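Side-chain contacts in putative oxidoreductase (Jannaschia sp., PDB 3C24), which is probably an NAD(P)-dependent oxidoreductase related to 6-phosphogluconate dehydrogenases, pairing a Rossmann-type domain with a helical, dimer-forming C-terminal region, its substrate unknown: residues A[135-140]-A[144-149]; A[127-132]-A[231-236]; A[108-111]-A[117-120]; A[100-105]-A[189-194]. One frame throughout, in Å; residues are numbered along the deposited sequence.

Contact 1: residues A[135-140]-A[144-149]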
loop_
_atom_site.group_PDB
_atom_site.type_symbol
_atom_site.label_atom_id
_atom_site.label_comp_id
_atom_site.label_asym_id
_atom_site.label_seq_id
_atom_site.Cartn_x
_atom_site.Cartn_y
_atom_site.Cartn_z
ATOM N N PRO A 135 3.611 11.201 16.949
ATOM C CA PRO A 135 2.476 11.231 16.037
ATOM C C PRO A 135 2.678 11.997 14.727
ATOM O O PRO A 135 2.104 11.616 13.708
ATOM C CB PRO A 135 1.376 11.893 16.858
ATOM C CG PRO A 135 1.927 12.206 18.101
ATOM C CD PRO A 135 3.264 11.680 18.285
ATOM N N ALA A 136 3.517 13.026 14.767
ATOM C CA ALA A 136 3.761 13.860 13.591
ATOM C C ALA A 136 4.607 13.067 12.595
ATOM O O ALA A 136 4.509 13.249 11.373
ATOM C CB ALA A 136 4.463 15.149 13.956
ATOM N N ALA A 137 5.383 12.130 13.128
ATOM C CA ALA A 137 6.202 11.229 12.317
ATOM C C ALA A 137 5.313 10.138 11.653
ATOM O O ALA A 137 5.469 9.776 10.477
ATOM C CB ALA A 137 7.307 10.570 13.170
ATOM N N ARG A 138 4.346 9.647 12.421
ATOM C CA ARG A 138 3.465 8.597 11.941
ATOM C C ARG A 138 2.592 9.050 10.789
ATOM O O ARG A 138 2.234 8.214 9.973
ATOM C CB ARG A 138 2.606 8.002 13.052
ATOM C CG ARG A 138 3.475 7.284 14.084
ATOM C CD ARG A 138 2.643 6.537 15.117
ATOM N NE ARG A 138 2.103 5.319 14.514
ATOM C CZ ARG A 138 1.442 4.396 15.175
ATOM N NH1 ARG A 138 1.259 4.530 16.473
ATOM N NH2 ARG A 138 1.033 3.314 14.540
ATOM N N THR A 139 2.285 10.337 10.729
ATOM C CA THR A 139 1.470 10.906 9.651
ATOM C C THR A 139 2.310 11.721 8.688
ATOM O O THR A 139 1.794 12.468 7.867
ATOM C CB THR A 139 0.291 11.754 10.176
ATOM O OG1 THR A 139 0.770 12.827 11.011
ATOM C CG2 THR A 139 -0.701 10.855 10.973
ATOM N N ASP A 140 3.614 11.507 8.762
ATOM C CA ASP A 140 4.548 12.081 7.780
ATOM C C ASP A 140 4.760 11.126 6.613
ATOM O O ASP A 140 5.564 10.196 6.678
ATOM C CB ASP A 140 5.900 12.435 8.413
ATOM C CG ASP A 140 6.886 12.933 7.384
ATOM O OD1 ASP A 140 6.411 13.360 6.296
ATOM O OD2 ASP A 140 8.115 12.835 7.628
ATOM N N GLY A 144 10.941 14.327 6.260
ATOM C CA GLY A 144 11.319 15.508 7.013
ATOM C C GLY A 144 11.070 15.373 8.496
ATOM O O GLY A 144 11.630 16.150 9.298
ATOM N N ILE A 145 10.219 14.412 8.878
ATOM C CA ILE A 145 9.917 14.120 10.319
ATOM C C ILE A 145 10.216 12.648 10.593
ATOM O O ILE A 145 11.045 12.314 11.449
ATOM C CB ILE A 145 8.502 14.495 10.746
ATOM C CG1 ILE A 145 8.234 15.966 10.354
ATOM C CG2 ILE A 145 8.394 14.313 12.276
ATOM C CD1 ILE A 145 6.805 16.395 10.463
ATOM N N ALA A 146 9.556 11.793 9.803
ATOM C CA ALA A 146 9.794 10.338 9.823
ATOM C C ALA A 146 11.050 10.017 9.042
ATOM O O ALA A 146 11.377 10.698 8.082
ATOM C CB ALA A 146 8.586 9.555 9.245
ATOM N N LYS A 147 11.742 8.967 9.471
ATOM C CA LYS A 147 12.980 8.507 8.824
ATOM C C LYS A 147 12.638 8.009 7.408
ATOM O O LYS A 147 11.596 7.400 7.182
ATOM C CB LYS A 147 13.647 7.376 9.625
ATOM C CG LYS A 147 14.094 7.730 11.035
ATOM C CD LYS A 147 14.644 6.501 11.744
ATOM C CE LYS A 147 13.564 5.493 12.127
ATOM N NZ LYS A 147 12.527 6.070 13.062
ATOM N N GLN A 148 13.560 8.230 6.467
ATOM C CA GLN A 148 13.404 7.750 5.098
ATOM C C GLN A 148 14.765 7.549 4.492
ATOM O O GLN A 148 15.746 8.114 4.969
ATOM C CB GLN A 148 12.655 8.770 4.242
ATOM C CG GLN A 148 13.476 10.046 3.931
ATOM C CD GLN A 148 12.713 11.000 3.020
ATOM O OE1 GLN A 148 11.971 10.575 2.127
ATOM N NE2 GLN A 148 12.892 12.308 3.233
ATOM N N ALA A 149 14.789 6.758 3.441
ATOM C CA ALA A 149 15.968 6.631 2.589
ATOM C C ALA A 149 15.825 7.658 1.419
ATOM O O ALA A 149 14.747 8.197 1.154
ATOM C CB ALA A 149 16.037 5.192 2.010
#

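Contact 2: residues A[127-132]-A[231-236]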
loop_
_atom_site.group_PDB
_atom_site.type_symbol
_atom_site.label_atom_id
_atom_site.label_comp_id
_atom_site.label_asym_id
_atom_site.label_seq_id
_atom_site.Cartn_x
_atom_site.Cartn_y
_atom_site.Cartn_z
ATOM N N PRO A 127 8.914 4.853 4.816
ATOM C CA PRO A 127 8.278 3.594 4.429
ATOM C C PRO A 127 6.925 3.301 5.042
ATOM O O PRO A 127 6.602 3.742 6.139
ATOM C CB PRO A 127 9.239 2.551 4.947
ATOM C CG PRO A 127 9.993 3.185 6.081
ATOM C CD PRO A 127 10.062 4.679 5.711
ATOM N N LEU A 128 6.106 2.691 4.186
ATOM C CA LEU A 128 4.721 2.286 4.462
ATOM C C LEU A 128 4.590 1.610 5.821
ATOM O O LEU A 128 3.706 1.955 6.570
ATOM C CB LEU A 128 4.155 1.409 3.321
ATOM C CG LEU A 128 2.679 1.002 3.526
ATOM C CD1 LEU A 128 1.749 2.197 3.558
ATOM C CD2 LEU A 128 2.282 0.028 2.413
ATOM N N PHE A 129 5.420 0.629 6.101
ATOM C CA PHE A 129 5.465 0.006 7.425
ATOM C C PHE A 129 6.694 0.547 8.146
ATOM O O PHE A 129 7.777 0.554 7.577
ATOM C CB PHE A 129 5.487 -1.534 7.296
ATOM C CG PHE A 129 4.362 -2.092 6.419
ATOM C CD1 PHE A 129 3.028 -2.002 6.820
ATOM C CD2 PHE A 129 4.627 -2.726 5.216
ATOM C CE1 PHE A 129 1.983 -2.503 6.021
ATOM C CE2 PHE A 129 3.575 -3.228 4.406
ATOM C CZ PHE A 129 2.258 -3.116 4.819
ATOM N N ASN A 130 6.486 1.145 9.320
ATOM C CA ASN A 130 7.562 1.718 10.093
ATOM C C ASN A 130 7.313 1.592 11.589
ATOM O O ASN A 130 6.272 1.163 12.032
ATOM C CB ASN A 130 7.701 3.168 9.683
ATOM C CG ASN A 130 6.475 3.955 9.999
ATOM O OD1 ASN A 130 6.165 4.241 11.157
ATOM N ND2 ASN A 130 5.718 4.280 8.959
ATOM N N ASP A 131 8.346 1.969 12.321
ATOM C CA ASP A 131 8.406 1.943 13.777
ATOM C C ASP A 131 8.225 3.288 14.435
ATOM O O ASP A 131 8.526 3.429 15.601
ATOM C CB ASP A 131 9.805 1.483 14.230
ATOM C CG ASP A 131 10.949 2.418 13.729
ATOM O OD1 ASP A 131 10.718 3.385 12.950
ATOM O OD2 ASP A 131 12.131 2.165 14.086
ATOM N N GLU A 132 7.776 4.270 13.699
ATOM C CA GLU A 132 7.657 5.624 14.253
ATOM C C GLU A 132 6.628 5.669 15.353
ATOM O O GLU A 132 5.621 4.985 15.308
ATOM C CB GLU A 132 7.294 6.637 13.199
ATOM C CG GLU A 132 8.287 6.682 12.029
ATOM C CD GLU A 132 9.581 7.395 12.281
ATOM O OE1 GLU A 132 9.701 8.073 13.326
ATOM O OE2 GLU A 132 10.472 7.247 11.411
ATOM N N HIS A 231 -7.015 -4.971 2.920
ATOM C CA HIS A 231 -6.377 -5.921 2.050
ATOM C C HIS A 231 -5.045 -5.439 1.522
ATOM O O HIS A 231 -4.131 -6.215 1.315
ATOM C CB HIS A 231 -7.337 -6.425 0.997
ATOM C CG HIS A 231 -8.213 -7.495 1.538
ATOM N ND1 HIS A 231 -9.242 -7.250 2.431
ATOM C CD2 HIS A 231 -8.144 -8.847 1.406
ATOM C CE1 HIS A 231 -9.790 -8.401 2.791
ATOM N NE2 HIS A 231 -9.136 -9.386 2.198
ATOM N N LEU A 232 -4.924 -4.130 1.338
ATOM C CA LEU A 232 -3.645 -3.575 0.914
ATOM C C LEU A 232 -2.626 -3.793 2.024
ATOM O O LEU A 232 -1.458 -4.099 1.786
ATOM C CB LEU A 232 -3.751 -2.076 0.529
ATOM C CG LEU A 232 -4.429 -1.840 -0.821
ATOM C CD1 LEU A 232 -4.570 -0.328 -1.034
ATOM C CD2 LEU A 232 -3.668 -2.490 -1.958
ATOM N N ASN A 233 -3.082 -3.671 3.244
ATOM C CA ASN A 233 -2.231 -3.895 4.425
ATOM C C ASN A 233 -1.665 -5.310 4.417
ATOM O O ASN A 233 -0.460 -5.530 4.386
ATOM C CB ASN A 233 -3.008 -3.681 5.680
ATOM C CG ASN A 233 -2.126 -3.609 6.930
ATOM O OD1 ASN A 233 -0.943 -3.156 6.881
ATOM N ND2 ASN A 233 -2.679 -4.034 8.060
ATOM N N VAL A 234 -2.546 -6.278 4.402
ATOM C CA VAL A 234 -2.074 -7.660 4.449
ATOM C C VAL A 234 -1.330 -8.089 3.169
ATOM O O VAL A 234 -0.334 -8.793 3.281
ATOM C CB VAL A 234 -3.236 -8.637 4.790
ATOM C CG1 VAL A 234 -4.124 -8.910 3.628
ATOM C CG2 VAL A 234 -2.679 -9.948 5.346
ATOM N N GLU A 235 -1.783 -7.661 1.978
ATOM C CA GLU A 235 -1.170 -8.115 0.738
ATOM C C GLU A 235 0.188 -7.479 0.516
ATOM O O GLU A 235 1.126 -8.190 0.165
ATOM C CB GLU A 235 -2.101 -7.891 -0.449
ATOM C CG GLU A 235 -3.403 -8.674 -0.340
ATOM C CD GLU A 235 -4.308 -8.559 -1.526
ATOM O OE1 GLU A 235 -3.878 -8.028 -2.557
ATOM O OE2 GLU A 235 -5.485 -9.023 -1.413
ATOM N N ILE A 236 0.331 -6.174 0.801
ATOM C CA ILE A 236 1.652 -5.544 0.641
ATOM C C ILE A 236 2.594 -6.134 1.663
ATOM O O ILE A 236 3.754 -6.428 1.377
ATOM C CB ILE A 236 1.571 -3.974 0.707
ATOM C CG1 ILE A 236 0.698 -3.463 -0.430
ATOM C CG2 ILE A 236 2.989 -3.378 0.669
ATOM C CD1 ILE A 236 0.341 -1.931 -0.391
#

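Contact 3: residues A[108-111]-A[117-120]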
loop_
_atom_site.group_PDB
_atom_site.type_symbol
_atom_site.label_atom_id
_atom_site.label_comp_id
_atom_site.label_asym_id
_atom_site.label_seq_id
_atom_site.Cartn_x
_atom_site.Cartn_y
_atom_site.Cartn_z
ATOM N N GLY A 108 16.545 15.731 -21.061
ATOM C CA GLY A 108 17.620 16.324 -21.825
ATOM C C GLY A 108 17.523 17.826 -22.015
ATOM O O GLY A 108 18.121 18.379 -22.947
ATOM N N VAL A 109 16.853 18.483 -21.087
ATOM C CA VAL A 109 16.604 19.936 -21.200
ATOM C C VAL A 109 17.508 20.792 -20.353
ATOM O O VAL A 109 17.416 22.014 -20.403
ATOM C CB VAL A 109 15.105 20.280 -20.929
ATOM C CG1 VAL A 109 14.222 19.483 -21.884
ATOM C CG2 VAL A 109 14.680 19.992 -19.514
HETATM N N MSE A 110 18.402 20.176 -19.588
HETATM C CA MSE A 110 19.365 20.966 -18.775
HETATM C C MSE A 110 20.354 21.653 -19.696
HETATM O O MSE A 110 20.815 21.058 -20.686
HETATM C CB MSE A 110 20.111 20.121 -17.722
HETATM C CG MSE A 110 19.199 19.400 -16.733
HETATM SE SE MSE A 110 17.993 20.608 -15.766
HETATM C CE MSE A 110 19.270 21.466 -14.728
ATOM N N PRO A 111 20.680 22.926 -19.414
ATOM C CA PRO A 111 21.619 23.580 -20.315
ATOM C C PRO A 111 22.951 22.920 -20.296
ATOM O O PRO A 111 23.372 22.400 -19.276
ATOM C CB PRO A 111 21.762 24.991 -19.733
ATOM C CG PRO A 111 20.715 25.151 -18.751
ATOM C CD PRO A 111 20.195 23.816 -18.354
ATOM N N THR A 117 28.687 21.306 -11.957
ATOM C CA THR A 117 28.226 19.997 -11.534
ATOM C C THR A 117 26.715 19.994 -11.499
ATOM O O THR A 117 26.102 20.967 -11.061
ATOM C CB THR A 117 28.741 19.699 -10.109
ATOM O OG1 THR A 117 30.160 19.496 -10.142
ATOM C CG2 THR A 117 28.024 18.482 -9.475
ATOM N N TYR A 118 26.138 18.915 -11.994
ATOM C CA TYR A 118 24.708 18.641 -11.865
ATOM C C TYR A 118 24.589 17.432 -10.978
ATOM O O TYR A 118 25.197 16.377 -11.231
ATOM C CB TYR A 118 24.047 18.350 -13.239
ATOM C CG TYR A 118 23.784 19.543 -14.118
ATOM C CD1 TYR A 118 23.080 20.611 -13.671
ATOM C CD2 TYR A 118 24.099 19.498 -15.475
ATOM C CE1 TYR A 118 22.811 21.685 -14.514
ATOM C CE2 TYR A 118 23.837 20.568 -16.315
ATOM C CZ TYR A 118 23.182 21.636 -15.853
ATOM O OH TYR A 118 22.902 22.668 -16.737
ATOM N N PHE A 119 23.804 17.607 -9.928
ATOM C CA PHE A 119 23.542 16.591 -8.936
ATOM C C PHE A 119 22.038 16.485 -8.800
ATOM O O PHE A 119 21.366 17.491 -8.663
ATOM C CB PHE A 119 24.187 16.976 -7.612
ATOM C CG PHE A 119 24.132 15.884 -6.565
ATOM C CD1 PHE A 119 23.022 15.734 -5.742
ATOM C CD2 PHE A 119 25.190 15.040 -6.367
ATOM C CE1 PHE A 119 22.975 14.719 -4.801
ATOM C CE2 PHE A 119 25.125 14.048 -5.424
ATOM C CZ PHE A 119 24.024 13.913 -4.632
ATOM N N ILE A 120 21.567 15.255 -8.809
ATOM C CA ILE A 120 20.116 14.911 -8.685
ATOM C C ILE A 120 19.883 14.150 -7.396
ATOM O O ILE A 120 20.557 13.166 -7.090
ATOM C CB ILE A 120 19.560 14.099 -9.877
ATOM C CG1 ILE A 120 20.033 14.652 -11.213
ATOM C CG2 ILE A 120 18.054 14.065 -9.771
ATOM C CD1 ILE A 120 19.674 13.725 -12.386
#

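Contact 4: residues A[100-105]-A[189-194]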
loop_
_atom_site.group_PDB
_atom_site.type_symbol
_atom_site.label_atom_id
_atom_site.label_comp_id
_atom_site.label_asym_id
_atom_site.label_seq_id
_atom_site.Cartn_x
_atom_site.Cartn_y
_atom_site.Cartn_z
ATOM N N LEU A 100 16.016 18.321 -7.871
ATOM C CA LEU A 100 15.289 17.470 -6.940
ATOM C C LEU A 100 14.413 16.414 -7.602
ATOM O O LEU A 100 13.534 15.824 -6.944
ATOM C CB LEU A 100 14.432 18.370 -6.027
ATOM C CG LEU A 100 15.168 19.500 -5.276
ATOM C CD1 LEU A 100 14.262 20.294 -4.276
ATOM C CD2 LEU A 100 16.400 18.931 -4.574
ATOM N N ASP A 101 14.594 16.230 -8.898
ATOM C CA ASP A 101 13.821 15.295 -9.689
ATOM C C ASP A 101 14.563 15.017 -10.980
ATOM O O ASP A 101 15.136 15.916 -11.586
ATOM C CB ASP A 101 12.433 15.877 -9.978
ATOM C CG ASP A 101 11.461 14.833 -10.522
ATOM O OD1 ASP A 101 11.639 14.300 -11.647
ATOM O OD2 ASP A 101 10.474 14.554 -9.825
ATOM N N ALA A 102 14.593 13.752 -11.368
ATOM C CA ALA A 102 15.287 13.352 -12.586
ATOM C C ALA A 102 14.591 13.715 -13.890
ATOM O O ALA A 102 15.168 13.497 -14.945
ATOM C CB ALA A 102 15.543 11.809 -12.607
ATOM N N ALA A 103 13.343 14.190 -13.825
ATOM C CA ALA A 103 12.594 14.437 -15.053
ATOM C C ALA A 103 13.278 15.365 -16.064
ATOM O O ALA A 103 13.548 14.968 -17.192
ATOM C CB ALA A 103 11.136 14.948 -14.713
ATOM N N ALA A 104 13.558 16.600 -15.667
ATOM C CA ALA A 104 14.200 17.550 -16.618
ATOM C C ALA A 104 15.568 17.058 -17.094
ATOM O O ALA A 104 15.870 17.070 -18.276
ATOM C CB ALA A 104 14.281 18.979 -16.012
ATOM N N PRO A 105 16.417 16.590 -16.180
ATOM C CA PRO A 105 17.714 16.035 -16.531
ATOM C C PRO A 105 17.593 14.935 -17.567
ATOM O O PRO A 105 18.291 14.948 -18.584
ATOM C CB PRO A 105 18.169 15.471 -15.188
ATOM C CG PRO A 105 17.677 16.475 -14.285
ATOM C CD PRO A 105 16.288 16.682 -14.721
ATOM N N ILE A 189 14.554 5.874 -14.023
ATOM C CA ILE A 189 13.785 4.597 -13.996
ATOM C C ILE A 189 12.972 4.482 -12.724
ATOM O O ILE A 189 11.846 3.966 -12.706
ATOM C CB ILE A 189 14.720 3.360 -14.222
ATOM C CG1 ILE A 189 15.286 3.389 -15.655
ATOM C CG2 ILE A 189 13.971 2.021 -13.937
ATOM C CD1 ILE A 189 16.424 2.373 -15.934
ATOM N N LEU A 190 13.564 4.967 -11.639
ATOM C CA LEU A 190 12.879 4.957 -10.334
ATOM C C LEU A 190 11.756 5.998 -10.348
ATOM O O LEU A 190 10.635 5.727 -9.918
ATOM C CB LEU A 190 13.848 5.171 -9.192
ATOM C CG LEU A 190 14.851 4.056 -8.899
ATOM C CD1 LEU A 190 15.804 4.471 -7.756
ATOM C CD2 LEU A 190 14.152 2.747 -8.536
ATOM N N GLU A 191 12.071 7.192 -10.832
ATOM C CA GLU A 191 11.096 8.275 -10.968
ATOM C C GLU A 191 11.490 9.107 -12.190
ATOM O O GLU A 191 12.530 9.696 -12.181
ATOM C CB GLU A 191 11.018 9.111 -9.701
ATOM C CG GLU A 191 12.266 9.818 -9.335
ATOM C CD GLU A 191 12.337 11.260 -9.852
ATOM O OE1 GLU A 191 11.346 11.814 -10.375
ATOM O OE2 GLU A 191 13.416 11.820 -9.702
ATOM N N PRO A 192 10.611 9.206 -13.186
ATOM C CA PRO A 192 9.192 8.814 -13.114
ATOM C C PRO A 192 8.763 7.357 -13.363
ATOM O O PRO A 192 7.590 7.039 -13.227
ATOM C CB PRO A 192 8.568 9.715 -14.188
ATOM C CG PRO A 192 9.696 9.814 -15.238
ATOM C CD PRO A 192 10.926 9.935 -14.436
ATOM N N GLY A 193 9.693 6.467 -13.648
ATOM C CA GLY A 193 9.343 5.100 -13.988
ATOM C C GLY A 193 8.579 4.299 -12.970
ATOM O O GLY A 193 7.367 4.069 -13.074
ATOM N N LEU A 194 9.274 3.950 -11.914
ATOM C CA LEU A 194 8.660 3.103 -10.909
ATOM C C LEU A 194 7.552 3.857 -10.173
ATOM O O LEU A 194 6.453 3.351 -9.975
ATOM C CB LEU A 194 9.752 2.547 -9.979
ATOM C CG LEU A 194 9.489 1.357 -9.101
ATOM C CD1 LEU A 194 9.207 0.106 -9.972
ATOM C CD2 LEU A 194 10.723 1.229 -8.148
#

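Contact 1: residues A[135-140]-A[144-149]
D140 meets the backbone of I145 and A146 with a single oxygen: OD2 accepts from A146 N at 2.8 Å and from I145 N at 2.9 Å. The two donors use it differently. A146 N lies on the anti lone pair, turned away from OD1, whereas I145 N comes in from above the carboxylate plane, 41° out of it. The carboxylate gets there because CG is anti to the backbone N (chi1 176°). Beside this polar grip, I145 lays CG2 4.0 Å from A137 CB, and A146 CB comes within 3.4 Å of A137 O. The segments enclose a short connection between helix 135-138 and strand 148-156, and D140 organises it with both oxygens, since OD1 takes the amides of H142 and G143; the bond to H142, two residues on, makes an Asx turn. With an alanine in place of D140 the carboxylate is gone, and the amides of I145 and A146 would probably lose their shared acceptor, leaving the loop less firmly held. Further out, A137 and A146 both pack on E132, G144 O receives K30 NZ, and R138 NH2 reaches E132 O of the second subunit.

Contact 2: residues A[127-132]-A[231-236]
L128 and F129 face helix 221-239 across a wide gap between backbones, with L128 CA 9.2 Å from I236 CA and F129 CA 9.1 Å from N233 CA, so long side chains must span it. F129 does most of this. With CG anti to its carbonyl carbon (chi1 -52°), the ring projects at the helix and presents an edge to N233, whose OD1 lies near the ring plane, 3.1 Å from F129 CE1. Ring and amide planes are 41° apart, an arrangement that sets a carbonyl oxygen against aromatic C-H. On the other side of the ring tip, F129 CE2 is 3.8 Å from I236 CG2, an oblique approach. L128 extends alongside, its CG over one face of the F129 ring, and its CD2 touches I236 CG2 at 3.9 Å, the two side chains crossing at about a right angle. L128 and F129 each occupy a second conformation as well, so these contacts hold for one of the two. The contact joins the loop that follows strand 117-123 to a helix of the C-terminal region, at a place where the second subunit enters: N233 ND2 bonds to P126 O of the second subunit, and Y141 of that subunit meets F129 edge-to-face. The loop is shaped by N130, which donates from ND2 to P127 O at 3.0 Å, almost straight at 174°, with the acceptor in its amide plane. N130 OD1 in turn accepts from E132 N at 3.0 Å, on an in-plane lone pair, which closes an Asx turn.

Contact 3: residues A[108-111]-A[117-120]
The ring of Y118 has P111 O at its edge, in the ring plane, while the terminal methyl of selenomethionine M110 approaches obliquely, CE lying 3.6 Å from Y118 CE1. These groups sit in the beta-alpha-beta unit that runs from strand 96-99 through helix 103-107 to the parallel strand 117-123 beside it, part of the Rossmann-type sheet; the ring reaches from the last strand to the loop that brings the chain back from the helix. The helix ends in a Schellman motif at G108, and after V109 the chain reaches M110 and P111. Y118 OH donates to P111 O at 2.6 Å, a short bond with a C=O...donor angle of 135° and the donor tilted 16° from the carbonyl plane. M110 is bent at both chi2 (-57°) and chi3, which brings its methyl back to the ring near CE1, and its CB is also 3.9 Å from Y118 CZ. A phenylalanine in place of Y118 would keep the ring but would probably leave P111 O without its donor and the loop less tightly tied to the strand. Around this pair, Y118 packs on V97 and I99 of the neighbouring strand and on M155 and Q156, while M110 also touches I80 and A84 of helix 77-87. Close to the donated bond, the proline ring crosses the tyrosine at about a right angle, with P111 CD 3.4 Å from Y118 OH.

Contact 4: residues A[100-105]-A[189-194]
E191 reaches A102 and D101 with the end of its side chain, and its route from CB explains how. CG lies between the backbone N and the carbonyl carbon (chi1 63°), and a further bend at chi2 turns the chain, so that CD stands 3.7 Å from A102 N. OE2 accepts from that amide at 2.8 Å, with a nearly straight N-H...acceptor angle of 175°, on its syn side but 26° out of the carboxylate plane; the same oxygen is 3.6 Å from A102 CB. The other oxygen, OE1, faces the D101 carboxylate, 2.8 Å from OD1 and 2.9 Å from OD2, the two carboxylates being perpendicular. D101 OD1 also takes A103 N at 2.8 Å on its anti lone pair, a capping bond at the turn leading into helix 103-107. The contact thus joins the Rossmann-type part to the long helix 184-217, which is kinked here, with a wide pi-type turn and a cis peptide bond before P192. Carboxylate oxygens this close would repel if both groups were fully charged, and D77 near D101 would add to the strain; the A102 and A103 amides, each giving its N-H to one carboxylate, would probably ease it.

Overall arrangement
From the N terminus, segment 100-105 opens contact 4, and 108-111 follows two residues later to open contact 3, which closes at 117-120, nested inside contact 4; the two touch where A104 O lies near V109 N. The chain then opens contact 2 at 127-132, and contact 1, from 135-140 to 144-149, is nested in both contact 2 and contact 4, the K147 to E132 salt bridge joining contacts 1 and 2. Contact 4 closes at 189-194 before contact 2 closes at 231-236, so these two cross. Contact 3 ties strand 117-123 to the loop after helix 103-107, and contact 4 ties the turn into that helix to helix 184-217. Contacts 1, 2 and 4 touch the second subunit; contact 3 does not.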